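Local coordinates for protein bacteriophage virulence determinant (Salmonella enterica subsp. enterica serovar Typhimurium str. 14028S, PDB 6GGR) that probably acts as a zinc metalloprotease effector of the PipA family that is delivered into host cells and cleaves NF-kappaB subunits, at residues B[41-46]-B[77-82]; B[72-77]-B[162-167]; B[85-90]-B[195-200]. One frame throughout, in Å; residues are numbered along the deposited sequence.

Contact 1. Residues B[41-46]-B[77-82]; sequences EPMCLA and ILEDAY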
# COMPACT_ATOMS: atom_id res chain seq x y z
N GLU B 41 -22.13 -14.23 18.37
CA GLU B 41 -23.02 -14.59 17.28
C GLU B 41 -22.44 -14.08 15.96
O GLU B 41 -22.28 -12.86 15.81
CB GLU B 41 -24.41 -14.01 17.50
CG GLU B 41 -25.54 -14.88 16.95
CD GLU B 41 -25.77 -14.68 15.47
OE1 GLU B 41 -25.90 -13.52 15.04
OE2 GLU B 41 -25.82 -15.69 14.74
N PRO B 42 -22.11 -14.96 15.00
CA PRO B 42 -21.43 -14.49 13.78
C PRO B 42 -22.13 -13.36 13.05
O PRO B 42 -21.46 -12.43 12.57
CB PRO B 42 -21.36 -15.76 12.92
CG PRO B 42 -21.33 -16.86 13.90
CD PRO B 42 -22.20 -16.43 15.04
N MET B 43 -23.46 -13.41 12.92
CA MET B 43 -24.16 -12.40 12.14
C MET B 43 -24.20 -11.03 12.81
O MET B 43 -24.82 -10.12 12.26
CB MET B 43 -25.59 -12.88 11.85
CG MET B 43 -25.69 -13.78 10.62
SD MET B 43 -27.23 -14.71 10.54
CE MET B 43 -26.86 -16.07 11.64
N CYS B 44 -23.55 -10.86 13.96
CA CYS B 44 -23.44 -9.56 14.62
C CYS B 44 -22.01 -9.04 14.66
O CYS B 44 -21.77 -7.97 15.23
CB CYS B 44 -23.99 -9.64 16.05
SG CYS B 44 -25.76 -9.98 16.14
N LEU B 45 -21.05 -9.76 14.06
CA LEU B 45 -19.65 -9.35 14.13
C LEU B 45 -19.42 -8.03 13.41
O LEU B 45 -18.61 -7.21 13.84
CB LEU B 45 -18.76 -10.44 13.53
CG LEU B 45 -18.82 -11.82 14.20
CD1 LEU B 45 -18.13 -12.84 13.31
CD2 LEU B 45 -18.17 -11.78 15.56
N ALA B 46 -20.12 -7.82 12.29
CA ALA B 46 -19.96 -6.57 11.54
C ALA B 46 -20.32 -5.37 12.41
O ALA B 46 -19.56 -4.39 12.48
CB ALA B 46 -20.82 -6.60 10.28
N ILE B 77 -17.63 -12.43 5.20
CA ILE B 77 -16.29 -12.94 5.48
C ILE B 77 -16.07 -13.08 6.98
O ILE B 77 -15.51 -14.08 7.44
CB ILE B 77 -15.24 -12.02 4.82
CG1 ILE B 77 -15.30 -12.18 3.30
CG2 ILE B 77 -13.83 -12.31 5.35
CD1 ILE B 77 -14.53 -11.14 2.52
N LEU B 78 -16.50 -12.09 7.76
CA LEU B 78 -16.42 -12.20 9.21
C LEU B 78 -17.18 -13.42 9.71
O LEU B 78 -16.69 -14.17 10.55
CB LEU B 78 -16.97 -10.93 9.86
CG LEU B 78 -16.14 -9.65 9.72
CD1 LEU B 78 -16.96 -8.45 10.15
CD2 LEU B 78 -14.86 -9.75 10.54
N GLU B 79 -18.39 -13.62 9.19
CA GLU B 79 -19.21 -14.75 9.59
C GLU B 79 -18.51 -16.07 9.27
O GLU B 79 -18.43 -16.97 10.12
CB GLU B 79 -20.57 -14.67 8.91
CG GLU B 79 -21.48 -15.87 9.11
CD GLU B 79 -22.87 -15.63 8.56
OE1 GLU B 79 -23.02 -14.76 7.68
OE2 GLU B 79 -23.82 -16.31 9.02
N ASP B 80 -17.99 -16.21 8.05
CA ASP B 80 -17.31 -17.44 7.66
C ASP B 80 -16.06 -17.66 8.51
O ASP B 80 -15.78 -18.79 8.94
CB ASP B 80 -16.94 -17.40 6.18
CG ASP B 80 -18.14 -17.58 5.27
OD1 ASP B 80 -19.15 -18.16 5.72
OD2 ASP B 80 -18.06 -17.14 4.11
N ALA B 81 -15.28 -16.60 8.74
CA ALA B 81 -14.04 -16.75 9.49
C ALA B 81 -14.31 -17.18 10.92
O ALA B 81 -13.57 -18.00 11.48
CB ALA B 81 -13.26 -15.44 9.47
N TYR B 82 -15.36 -16.64 11.54
CA TYR B 82 -15.65 -16.99 12.93
C TYR B 82 -16.20 -18.41 13.04
O TYR B 82 -15.87 -19.14 13.98
CB TYR B 82 -16.64 -15.99 13.52
CG TYR B 82 -16.63 -15.96 15.03
CD1 TYR B 82 -15.72 -15.18 15.72
CD2 TYR B 82 -17.54 -16.71 15.76
CE1 TYR B 82 -15.71 -15.14 17.10
CE2 TYR B 82 -17.54 -16.68 17.14
CZ TYR B 82 -16.63 -15.90 17.81
OH TYR B 82 -16.63 -15.87 19.18
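Leu-45 carries the centre of this contact, its branched end packed against Leu-78 and Tyr-82, one turn apart on helix 64-84. Its CD1 methyl lies 3.5 Å from Tyr-82 CB and also rests on the carbonyl oxygen of Leu-78, an oxygen already used in the helix by the N-H of Tyr-82. The other methyl, CD2, stands over one face of the Tyr-82 ring, 4.2 Å above its plane and displaced toward the rim, and the two side chains cross at about a right angle. Nearer the backbone, Leu-45 CB meets Leu-78 CB at 4.1 Å, while Leu-78 CD1 continues along to the backbone of Ala-46, 3.8 Å from its CA.

Pro-42 brings the backbones closest, with its CA 4.7 Å from that of Glu-79, and its CB packs on Glu-79 CG. The Glu-79 chain leaves anti to the backbone N (chi1 174°) and stays extended, so it runs beside Met-43, pointing the same way; OE2 ends 3.5 Å from Met-43 CG. No hydrogen bond crosses between the segments.

The 3-10 turn 42-44, with Cys-44 N bonded to Glu-41 O and Leu-45 N to Pro-42 O, places Pro-42 and Leu-45 on the same side. An interchain disulfide of Cys-44 is seen in a structure of this protein; no other chain of this assembly touches the segment. Tyr-82 OH is hydrogen-bonded to Asn-93 and to the backbone N of Leu-40, anchoring the far end of the ring. The contact thus seats the start of helix 45-49 on helix 64-84, while Met-92 of helix 86-100 touches both Leu-45 and Tyr-82.

Contact 2. Residues B[72-77]-B[162-167]; sequences EVLSRI and RSFIHQ. Unlike the reference sequence in segment 162-167: Gln-167 (reference Glu).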
# COMPACT_ATOMS: atom_id res chain seq x y z
N GLU B 72 -21.60 -5.47 3.36
CA GLU B 72 -22.22 -6.76 3.08
C GLU B 72 -21.16 -7.84 2.88
O GLU B 72 -21.25 -8.93 3.45
CB GLU B 72 -23.13 -6.65 1.86
CG GLU B 72 -23.95 -7.90 1.56
CD GLU B 72 -23.27 -8.84 0.59
OE1 GLU B 72 -22.59 -8.36 -0.33
OE2 GLU B 72 -23.43 -10.07 0.75
N VAL B 73 -20.14 -7.55 2.07
CA VAL B 73 -19.06 -8.50 1.84
C VAL B 73 -18.29 -8.74 3.14
O VAL B 73 -17.97 -9.88 3.48
CB VAL B 73 -18.14 -8.00 0.72
CG1 VAL B 73 -16.90 -8.90 0.58
CG2 VAL B 73 -18.90 -7.95 -0.59
N LEU B 74 -17.98 -7.66 3.86
CA LEU B 74 -17.24 -7.81 5.11
C LEU B 74 -18.00 -8.68 6.09
O LEU B 74 -17.40 -9.50 6.80
CB LEU B 74 -16.96 -6.43 5.72
CG LEU B 74 -16.26 -6.42 7.08
CD1 LEU B 74 -14.94 -7.18 7.03
CD2 LEU B 74 -16.02 -5.01 7.56
N SER B 75 -19.32 -8.54 6.15
CA SER B 75 -20.12 -9.32 7.08
C SER B 75 -20.06 -10.81 6.75
O SER B 75 -19.93 -11.64 7.65
CB SER B 75 -21.57 -8.83 7.08
OG SER B 75 -22.37 -9.59 7.95
N ARG B 76 -20.16 -11.16 5.47
CA ARG B 76 -20.05 -12.56 5.07
C ARG B 76 -18.71 -13.14 5.50
O ARG B 76 -18.65 -14.22 6.09
CB ARG B 76 -20.22 -12.70 3.56
CG ARG B 76 -21.54 -12.20 3.00
CD ARG B 76 -21.67 -12.54 1.52
NE ARG B 76 -20.59 -11.98 0.72
CZ ARG B 76 -19.45 -12.60 0.43
NH1 ARG B 76 -19.22 -13.83 0.88
NH2 ARG B 76 -18.53 -12.00 -0.32
N ILE B 77 -17.63 -12.43 5.20
CA ILE B 77 -16.29 -12.94 5.48
C ILE B 77 -16.07 -13.08 6.98
O ILE B 77 -15.51 -14.08 7.44
CB ILE B 77 -15.24 -12.02 4.82
CG1 ILE B 77 -15.30 -12.18 3.30
CG2 ILE B 77 -13.83 -12.31 5.35
CD1 ILE B 77 -14.53 -11.14 2.52
N ARG B 162 -8.41 -12.72 1.50
CA ARG B 162 -7.12 -12.44 2.12
C ARG B 162 -6.98 -10.96 2.47
O ARG B 162 -6.54 -10.62 3.57
CB ARG B 162 -5.98 -12.87 1.19
CG ARG B 162 -4.60 -12.68 1.82
CD ARG B 162 -3.48 -13.31 0.99
NE ARG B 162 -3.46 -14.77 1.06
CZ ARG B 162 -2.88 -15.48 2.03
NH1 ARG B 162 -2.27 -14.87 3.04
NH2 ARG B 162 -2.92 -16.80 2.01
N SER B 163 -7.36 -10.08 1.55
CA SER B 163 -7.20 -8.65 1.80
C SER B 163 -8.07 -8.20 2.97
O SER B 163 -7.62 -7.45 3.84
CB SER B 163 -7.55 -7.85 0.54
OG SER B 163 -6.78 -8.29 -0.56
N PHE B 164 -9.32 -8.66 3.00
CA PHE B 164 -10.22 -8.29 4.10
C PHE B 164 -9.70 -8.81 5.43
O PHE B 164 -9.66 -8.07 6.42
CB PHE B 164 -11.63 -8.83 3.81
CG PHE B 164 -12.48 -7.91 2.98
CD1 PHE B 164 -12.01 -7.40 1.78
CD2 PHE B 164 -13.76 -7.58 3.40
CE1 PHE B 164 -12.80 -6.56 1.02
CE2 PHE B 164 -14.55 -6.74 2.64
CZ PHE B 164 -14.07 -6.23 1.45
N ILE B 165 -9.30 -10.08 5.47
CA ILE B 165 -8.82 -10.67 6.72
C ILE B 165 -7.53 -9.99 7.17
O ILE B 165 -7.33 -9.73 8.36
CB ILE B 165 -8.64 -12.19 6.56
CG1 ILE B 165 -9.99 -12.87 6.30
CG2 ILE B 165 -7.94 -12.79 7.78
CD1 ILE B 165 -11.02 -12.67 7.41
N HIS B 166 -6.64 -9.70 6.22
CA HIS B 166 -5.39 -9.03 6.57
C HIS B 166 -5.66 -7.70 7.26
O HIS B 166 -5.07 -7.40 8.31
CB HIS B 166 -4.55 -8.82 5.31
CG HIS B 166 -3.19 -8.24 5.58
ND1 HIS B 166 -2.04 -9.00 5.53
CD2 HIS B 166 -2.81 -6.99 5.91
CE1 HIS B 166 -1.00 -8.23 5.82
NE2 HIS B 166 -1.44 -7.01 6.05
N GLN B 167 -6.55 -6.88 6.70
CA GLN B 167 -6.84 -5.58 7.30
C GLN B 167 -7.56 -5.75 8.63
O GLN B 167 -7.30 -5.00 9.59
CB GLN B 167 -7.67 -4.73 6.35
CG GLN B 167 -7.00 -4.42 5.03
CD GLN B 167 -5.64 -3.78 5.19
OE1 GLN B 167 -5.35 -3.13 6.19
NE2 GLN B 167 -4.78 -3.98 4.20
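The ring of Phe-164 projects from helix 160-173 against helix 64-84, where three side chains gather along its CD2-CE2 side. With chi1 at -87°, CG lies anti to the carbonyl carbon and the ring points to helix 64-84. Leu-74 CA sits at the ring edge, in plane, and Leu-74 CD1 comes obliquely to 3.8 Å from Phe-164 CD2. The Val-73 and Phe-164 side chains cross at about a right angle, CG1 of Val-73 3.8 Å from Phe-164 CE2. Ile-77, whose side chain crosses that of Phe-164 likewise, divides its branches: CD1 reaches Phe-164 CD2 at 3.7 Å, whereas CG2 meets Ile-165 CD1 at 3.5 Å. Ile-165 turns back at chi2 (-59°), which brings that methyl to the interface.

The helix segments cross at -79°, axes 10.5 Å apart. Leu-135 of strand 132-135 touches both Leu-74 and Phe-164. His-166 and His-170 are zinc ligands in a structure of this protein, although no zinc is bound to this chain here; Gln-167, at the Glu position of an HExxH-spaced motif, differs from the reference sequence. No hydrogen bond or salt bridge joins the segments: the buried contact is apolar, Phe-164 on three side chains and Ile-77 on Ile-165.

Contact 3. Residues B[85-90]-B[195-200]; sequences SGTFRR and LKEMGH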
# COMPACT_ATOMS: atom_id res chain seq x y z
N SER B 85 -12.78 -20.73 11.66
CA SER B 85 -11.44 -20.60 12.20
C SER B 85 -11.36 -20.34 13.67
O SER B 85 -11.73 -19.32 14.13
CB SER B 85 -10.67 -19.47 11.48
OG SER B 85 -9.40 -19.30 11.97
N GLY B 86 -10.80 -21.27 14.40
CA GLY B 86 -10.59 -21.05 15.82
C GLY B 86 -9.54 -20.01 16.11
O GLY B 86 -9.61 -19.31 17.13
N THR B 87 -8.54 -19.88 15.24
CA THR B 87 -7.55 -18.82 15.40
C THR B 87 -8.21 -17.45 15.30
O THR B 87 -7.93 -16.56 16.11
CB THR B 87 -6.44 -18.96 14.35
OG1 THR B 87 -5.71 -20.17 14.61
CG2 THR B 87 -5.49 -17.77 14.38
N PHE B 88 -9.11 -17.27 14.33
CA PHE B 88 -9.80 -16.00 14.19
C PHE B 88 -10.75 -15.75 15.35
O PHE B 88 -10.91 -14.60 15.79
CB PHE B 88 -10.56 -15.96 12.87
CG PHE B 88 -11.37 -14.71 12.68
CD1 PHE B 88 -10.81 -13.58 12.10
CD2 PHE B 88 -12.69 -14.65 13.09
CE1 PHE B 88 -11.55 -12.43 11.93
CE2 PHE B 88 -13.43 -13.50 12.92
CZ PHE B 88 -12.86 -12.39 12.35
N ARG B 89 -11.39 -16.80 15.86
CA ARG B 89 -12.25 -16.64 17.03
C ARG B 89 -11.47 -16.08 18.21
O ARG B 89 -12.01 -15.31 19.01
CB ARG B 89 -12.90 -17.97 17.40
CG ARG B 89 -14.00 -18.43 16.43
CD ARG B 89 -14.88 -19.54 17.02
NE ARG B 89 -14.19 -20.82 17.15
CZ ARG B 89 -14.05 -21.71 16.17
NH1 ARG B 89 -14.55 -21.47 14.96
NH2 ARG B 89 -13.41 -22.85 16.40
N ARG B 90 -10.18 -16.43 18.33
CA ARG B 90 -9.37 -15.92 19.43
C ARG B 90 -9.13 -14.42 19.28
O ARG B 90 -9.34 -13.65 20.23
CB ARG B 90 -8.03 -16.66 19.48
CG ARG B 90 -8.15 -18.13 19.87
CD ARG B 90 -6.81 -18.71 20.30
NE ARG B 90 -5.88 -18.89 19.18
CZ ARG B 90 -4.91 -18.05 18.84
NH1 ARG B 90 -4.71 -16.93 19.53
NH2 ARG B 90 -4.12 -18.32 17.81
N LEU B 195 -6.93 -18.25 6.97
CA LEU B 195 -7.42 -18.64 5.65
C LEU B 195 -7.37 -20.15 5.46
O LEU B 195 -8.31 -20.75 4.92
CB LEU B 195 -6.61 -17.94 4.56
CG LEU B 195 -7.23 -16.66 4.00
CD1 LEU B 195 -7.43 -15.62 5.09
CD2 LEU B 195 -6.37 -16.10 2.88
N LYS B 196 -6.28 -20.79 5.89
CA LYS B 196 -6.23 -22.25 5.81
C LYS B 196 -7.29 -22.89 6.69
O LYS B 196 -7.89 -23.91 6.32
CB LYS B 196 -4.84 -22.76 6.19
CG LYS B 196 -3.77 -22.53 5.13
CD LYS B 196 -4.10 -23.22 3.81
CE LYS B 196 -2.95 -23.12 2.82
NZ LYS B 196 -3.33 -23.61 1.46
N GLU B 197 -7.53 -22.32 7.87
CA GLU B 197 -8.60 -22.82 8.73
C GLU B 197 -9.98 -22.62 8.10
O GLU B 197 -10.91 -23.36 8.44
CB GLU B 197 -8.55 -22.13 10.10
CG GLU B 197 -7.36 -22.55 10.96
CD GLU B 197 -7.36 -21.89 12.33
OE1 GLU B 197 -8.25 -21.05 12.60
OE2 GLU B 197 -6.47 -22.21 13.15
N MET B 198 -10.12 -21.64 7.20
CA MET B 198 -11.36 -21.39 6.49
C MET B 198 -11.53 -22.26 5.26
O MET B 198 -12.56 -22.16 4.58
CB MET B 198 -11.44 -19.92 6.06
CG MET B 198 -11.55 -18.92 7.21
SD MET B 198 -11.46 -17.22 6.62
CE MET B 198 -13.06 -17.07 5.85
N GLY B 199 -10.55 -23.10 4.93
CA GLY B 199 -10.61 -23.84 3.69
C GLY B 199 -10.25 -23.03 2.47
O GLY B 199 -10.60 -23.41 1.35
N HIS B 200 -9.56 -21.91 2.65
CA HIS B 200 -9.10 -21.11 1.53
C HIS B 200 -7.89 -21.77 0.88
O HIS B 200 -6.90 -22.09 1.55
CB HIS B 200 -8.75 -19.70 1.99
CG HIS B 200 -8.81 -18.67 0.90
ND1 HIS B 200 -7.76 -18.45 0.03
CD2 HIS B 200 -9.79 -17.82 0.53
CE1 HIS B 200 -8.09 -17.50 -0.82
NE2 HIS B 200 -9.32 -17.10 -0.54
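A hydrogen-bonded contact of the Glu-197 carboxylate with the first turn of helix 86-100 joins it to the C-terminal end of helix 186-197. Glu-197 reaches across with its chain extended beyond CG, and its two oxygens divide the work. OE1 accepts from the backbone N of Thr-87 at 2.9 Å, with an N-H...O angle of 156°. OE2 accepts from Thr-87 OG1 at 2.6 Å, the hydroxyl coming from above the carboxylate plane, 33° out of it. One residue therefore grips both oxygens, which limits rotation of the carboxylate.

Ser-85 is the N-cap: OG, anti to its own backbone N (chi1 179°), accepts from Phe-88 N at 3.1 Å. Ser-85 OG and Glu-197 OE1 are modelled too near each other, so both positions are less certain. The negative group so close to a helix N terminus is probably favoured by the helix dipole. Helix 186-197 ends in a Schellman motif, with Gly-199 at positive phi, His-200 N bonded to Leu-195 O and Gly-199 N to Lys-196 O.

Around this pairing, Thr-87 leans on Tyr-190, Ile-193 and Ile-194 of helix 186-197, while Phe-88 packs on Leu-78 and Ala-81 of helix 64-84, where Met-198 also touches Ala-81.

From the N terminus, contact 1 closes first, where 77-82 of helix 64-84 returns to 41-46. Contact 2 opens on that same helix, at 72-77, before contact 1 has closed, so the two cross and share Ile-77; it closes at 162-167. Contact 3 opens at 85-90, inside the long loop of contact 2, and closes beyond it at 195-200, crossing contact 2 but following contact 1 in series. Direct links reinforce the chain of contacts: Ala-81 meets Ile-165, Ile-165 meets Leu-195, and Tyr-82 O probably bonds to Arg-89 NH1. Together they tie helices 45-49, 64-84, 86-100, 160-173 and 186-197 into one body.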